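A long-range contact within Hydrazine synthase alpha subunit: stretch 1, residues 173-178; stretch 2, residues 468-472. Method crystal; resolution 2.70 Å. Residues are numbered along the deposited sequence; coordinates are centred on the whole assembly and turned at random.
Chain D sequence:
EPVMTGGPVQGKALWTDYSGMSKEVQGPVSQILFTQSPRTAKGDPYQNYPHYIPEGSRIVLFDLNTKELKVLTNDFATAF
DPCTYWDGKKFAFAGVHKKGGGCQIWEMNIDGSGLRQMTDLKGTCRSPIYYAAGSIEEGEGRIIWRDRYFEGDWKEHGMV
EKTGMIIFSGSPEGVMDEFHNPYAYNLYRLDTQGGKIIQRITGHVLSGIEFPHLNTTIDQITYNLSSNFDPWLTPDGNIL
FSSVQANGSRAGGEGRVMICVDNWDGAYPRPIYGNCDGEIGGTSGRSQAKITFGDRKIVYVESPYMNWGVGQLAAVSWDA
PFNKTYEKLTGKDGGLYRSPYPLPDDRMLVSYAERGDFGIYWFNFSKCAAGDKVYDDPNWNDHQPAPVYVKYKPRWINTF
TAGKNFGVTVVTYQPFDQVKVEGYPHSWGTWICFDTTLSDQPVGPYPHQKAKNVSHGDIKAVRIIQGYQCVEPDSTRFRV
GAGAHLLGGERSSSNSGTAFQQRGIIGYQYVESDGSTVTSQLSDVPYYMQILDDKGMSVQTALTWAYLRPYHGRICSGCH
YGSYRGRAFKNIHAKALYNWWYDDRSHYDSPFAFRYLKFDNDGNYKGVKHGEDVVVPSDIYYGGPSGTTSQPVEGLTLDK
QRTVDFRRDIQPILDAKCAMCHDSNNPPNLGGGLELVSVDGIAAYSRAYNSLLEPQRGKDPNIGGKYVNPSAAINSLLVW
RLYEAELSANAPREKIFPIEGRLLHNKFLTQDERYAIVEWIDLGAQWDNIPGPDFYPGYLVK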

ATOM      1  N   GLU D 173     -10.867 -10.975 -31.674  1.00 60.82           N
ATOM      2  CA  GLU D 173     -11.919 -11.705 -30.978  1.00 73.85           C
ATOM      3  C   GLU D 173     -11.453 -13.107 -30.601  1.00 76.66           C
ATOM      4  O   GLU D 173     -10.539 -13.654 -31.218  1.00 64.98           O
ATOM      5  CB  GLU D 173     -13.183 -11.772 -31.835  1.00 72.11           C
ATOM      6  CG  GLU D 173     -14.175 -10.654 -31.549  1.00 90.39           C
ATOM      7  CD  GLU D 173     -15.122 -10.399 -32.705  1.00104.79           C
ATOM      8  OE1 GLU D 173     -15.148 -11.221 -33.645  1.00100.35           O
ATOM      9  OE2 GLU D 173     -15.842  -9.379 -32.671  1.00 97.66           O
ATOM     10  N   GLY D 174     -12.083 -13.682 -29.581  1.00 79.20           N
ATOM     11  CA  GLY D 174     -11.659 -14.964 -29.052  1.00 67.88           C
ATOM     12  C   GLY D 174     -10.362 -14.804 -28.283  1.00 63.65           C
ATOM     13  O   GLY D 174      -9.532 -15.712 -28.238  1.00 52.57           O
ATOM     14  N   VAL D 175     -10.194 -13.635 -27.675  1.00 73.01           N
ATOM     15  CA  VAL D 175      -8.959 -13.294 -26.984  1.00 56.15           C
ATOM     16  C   VAL D 175      -9.237 -12.849 -25.545  1.00 73.64           C
ATOM     17  O   VAL D 175     -10.264 -12.229 -25.262  1.00 80.17           O
ATOM     18  CB  VAL D 175      -8.187 -12.187 -27.749  1.00 71.63           C
ATOM     19  CG1 VAL D 175      -8.977 -10.887 -27.766  1.00 68.87           C
ATOM     20  CG2 VAL D 175      -6.810 -11.970 -27.152  1.00 68.76           C
ATOM     21  N   MET D 176      -8.328 -13.191 -24.638  1.00 61.93           N
ATOM     22  CA  MET D 176      -8.457 -12.813 -23.235  1.00 67.61           C
ATOM     23  C   MET D 176      -7.267 -11.977 -22.778  1.00 57.63           C
ATOM     24  O   MET D 176      -6.125 -12.273 -23.126  1.00 63.86           O
ATOM     25  CB  MET D 176      -8.583 -14.057 -22.351  1.00 67.10           C
ATOM     26  CG  MET D 176     -10.011 -14.484 -22.051  1.00 65.98           C
ATOM     27  SD  MET D 176     -10.076 -16.044 -21.146  1.00 62.47           S
ATOM     28  CE  MET D 176     -11.819 -16.141 -20.748  1.00 74.04           C
ATOM     29  N   ASP D 177      -7.533 -10.934 -21.996  1.00 50.60           N
ATOM     30  CA  ASP D 177      -6.451 -10.157 -21.404  1.00 52.92           C
ATOM     31  C   ASP D 177      -5.948 -10.842 -20.138  1.00 55.09           C
ATOM     32  O   ASP D 177      -6.300 -11.990 -19.861  1.00 64.97           O
ATOM     33  CB  ASP D 177      -6.886  -8.709 -21.115  1.00 62.42           C
ATOM     34  CG  ASP D 177      -7.973  -8.601 -20.048  1.00 51.28           C
ATOM     35  OD1 ASP D 177      -8.362  -9.621 -19.442  1.00 54.23           O
ATOM     36  OD2 ASP D 177      -8.437  -7.466 -19.807  1.00 53.69           O
ATOM     37  N   GLU D 178      -5.124 -10.139 -19.374  1.00 66.29           N
ATOM     38  CA  GLU D 178      -4.522 -10.706 -18.175  1.00 70.75           C
ATOM     39  C   GLU D 178      -5.520 -10.810 -17.017  1.00 59.84           C
ATOM     40  O   GLU D 178      -5.272 -11.510 -16.036  1.00 63.13           O
ATOM     41  CB  GLU D 178      -3.300  -9.877 -17.775  1.00 61.23           C
ATOM     42  CG  GLU D 178      -2.190  -9.925 -18.822  1.00 38.75           C
ATOM     43  CD  GLU D 178      -1.145  -8.842 -18.638  1.00 48.55           C
ATOM     44  OE1 GLU D 178      -1.519  -7.653 -18.594  1.00 44.00           O
ATOM     45  OE2 GLU D 178       0.054  -9.181 -18.545  1.00 54.02           O
TER
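Stretch 2 (468-472) YQCVE

The most unusual feature of this contact is an approach too close to be real: NE2 of Gln469 is modelled 2.3 Å from the carbonyl O of Met176, shorter than a normal non-bonded contact, hydrogen-bonded or not, between a nitrogen and an oxygen. The angle is also poor, so the pair is not counted as a hydrogen bond, and at 2.70 Å resolution it is best regarded as a clash that supports no further interpretation. As modelled, the Gln469 side chain starts sideways at its CA-to-CB bond, and with chi1 at t and chi2 at p its end comes nearer to stretch 1.

Apart from this, stretch 2 lies alongside stretch 1 as an extended segment running in roughly the opposite direction. Neither segment belongs to a regular helix or strand. From Val175 to Met176 the first chain is extended, with phi/psi of -127/145 and -121/139, and Gln469, Cys470 and Val471 are likewise extended, at -65/146, -92/110 and -125/115. The two backbones are nearest at two successive pairs: the CA of Val175 is 5.4 Å from the CA of Val471, and the CA of Met176 is 5.5 Å from the CA of Cys470. As the first chain advances by one residue the second steps back by one, which is the antiparallel register.

Backbone hydrogen bonding across the pair is sparse. The N of Met176 donates to the O of Cys470 at 3.2 Å, but the N-H...O angle of 134° makes this a weak bond. It is the only hydrogen bond between the two stretches, and much of the remaining contact is simple packing.

Beside this bond, the CB atoms of Met176 and Cys470 lie 4.3 Å apart in an apolar contact. Both CA-to-CB bonds point sideways, and the side chains come closest at these first atoms; beyond them the end of the methionine, with chi2 and chi3 both t, leads away from stretch 2. Val175 packs against the aliphatic part of Gln469, its CG2 lying 3.5 Å from CG of the glutamine. One step earlier along stretch 1, the carbonyl O of Gly174 is 3.6 Å from CG1 of Val471, a van der Waals contact between a backbone oxygen and a methyl group. Gly174 itself has a positive phi of 72°, a conformation that favours glycine, and it immediately precedes the extended run.

The contact fades quickly at its ends. Glu173 and Tyr468 are out of reach, and the CA-to-CB bonds of Asp177 and Glu178 point away from stretch 2. Together the two sides bury 277 Å², with Met176 contributing the largest share, 72 Å², followed by Gln469 and Cys470 at 50 and 49 Å². This small contact joins segments whose touching residues are at least 292 positions apart in the sequence.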

ATOM      1  N   TYR D 468       2.654 -15.324 -23.592  1.00 59.02           N
ATOM      2  CA  TYR D 468       1.688 -15.952 -24.485  1.00 34.52           C
ATOM      3  C   TYR D 468       0.284 -15.466 -24.160  1.00 42.35           C
ATOM      4  O   TYR D 468      -0.142 -15.505 -23.004  1.00 61.31           O
ATOM      5  CB  TYR D 468       1.749 -17.476 -24.380  1.00 28.80           C
ATOM      6  CG  TYR D 468       3.095 -18.078 -24.709  1.00 47.27           C
ATOM      7  CD1 TYR D 468       3.981 -17.432 -25.563  1.00 41.34           C
ATOM      8  CD2 TYR D 468       3.479 -19.297 -24.167  1.00 50.54           C
ATOM      9  CE1 TYR D 468       5.212 -17.984 -25.864  1.00 49.92           C
ATOM     10  CE2 TYR D 468       4.706 -19.856 -24.462  1.00 52.22           C
ATOM     11  CZ  TYR D 468       5.569 -19.196 -25.310  1.00 50.30           C
ATOM     12  OH  TYR D 468       6.792 -19.753 -25.604  1.00 53.17           O
ATOM     13  N   GLN D 469      -0.430 -15.005 -25.180  1.00 51.84           N
ATOM     14  CA  GLN D 469      -1.806 -14.571 -25.003  1.00 59.19           C
ATOM     15  C   GLN D 469      -2.665 -15.760 -24.595  1.00 56.46           C
ATOM     16  O   GLN D 469      -2.417 -16.887 -25.023  1.00 46.59           O
ATOM     17  CB  GLN D 469      -2.343 -13.936 -26.287  1.00 51.61           C
ATOM     18  CG  GLN D 469      -3.712 -13.292 -26.142  1.00 54.32           C
ATOM     19  CD  GLN D 469      -3.695 -12.061 -25.253  1.00 64.19           C
ATOM     20  OE1 GLN D 469      -3.463 -10.947 -25.723  1.00 75.48           O
ATOM     21  NE2 GLN D 469      -3.949 -12.255 -23.965  1.00 81.43           N
ATOM     22  N   CYS D 470      -3.675 -15.511 -23.770  1.00 73.06           N
ATOM     23  CA  CYS D 470      -4.526 -16.592 -23.299  1.00 69.39           C
ATOM     24  C   CYS D 470      -5.718 -16.757 -24.228  1.00 59.35           C
ATOM     25  O   CYS D 470      -6.614 -15.912 -24.269  1.00 49.97           O
ATOM     26  CB  CYS D 470      -4.997 -16.323 -21.867  1.00 79.66           C
ATOM     27  SG  CYS D 470      -6.064 -17.606 -21.174  1.00 63.10           S
ATOM     28  N   VAL D 471      -5.723 -17.861 -24.967  1.00 51.54           N
ATOM     29  CA  VAL D 471      -6.803 -18.155 -25.898  1.00 58.43           C
ATOM     30  C   VAL D 471      -7.395 -19.530 -25.601  1.00 55.16           C
ATOM     31  O   VAL D 471      -6.731 -20.561 -25.728  1.00 54.30           O
ATOM     32  CB  VAL D 471      -6.326 -18.071 -27.371  1.00 56.66           C
ATOM     33  CG1 VAL D 471      -6.067 -16.622 -27.757  1.00 43.90           C
ATOM     34  CG2 VAL D 471      -5.067 -18.902 -27.595  1.00 54.03           C
ATOM     35  N   GLU D 472      -8.653 -19.533 -25.179  1.00 61.65           N
ATOM     36  CA  GLU D 472      -9.324 -20.765 -24.793  1.00 67.25           C
ATOM     37  C   GLU D 472     -10.709 -20.830 -25.423  1.00 72.95           C
ATOM     38  O   GLU D 472     -11.702 -20.477 -24.786  1.00 60.53           O
ATOM     39  CB  GLU D 472      -9.426 -20.866 -23.269  1.00 46.52           C
ATOM     40  CG  GLU D 472      -8.089 -20.774 -22.541  1.00 34.56           C
ATOM     41  CD  GLU D 472      -7.257 -22.037 -22.667  1.00 55.38           C
ATOM     42  OE1 GLU D 472      -7.806 -23.075 -23.092  1.00 59.16           O
ATOM     43  OE2 GLU D 472      -6.051 -21.989 -22.343  1.00 46.12           O
TER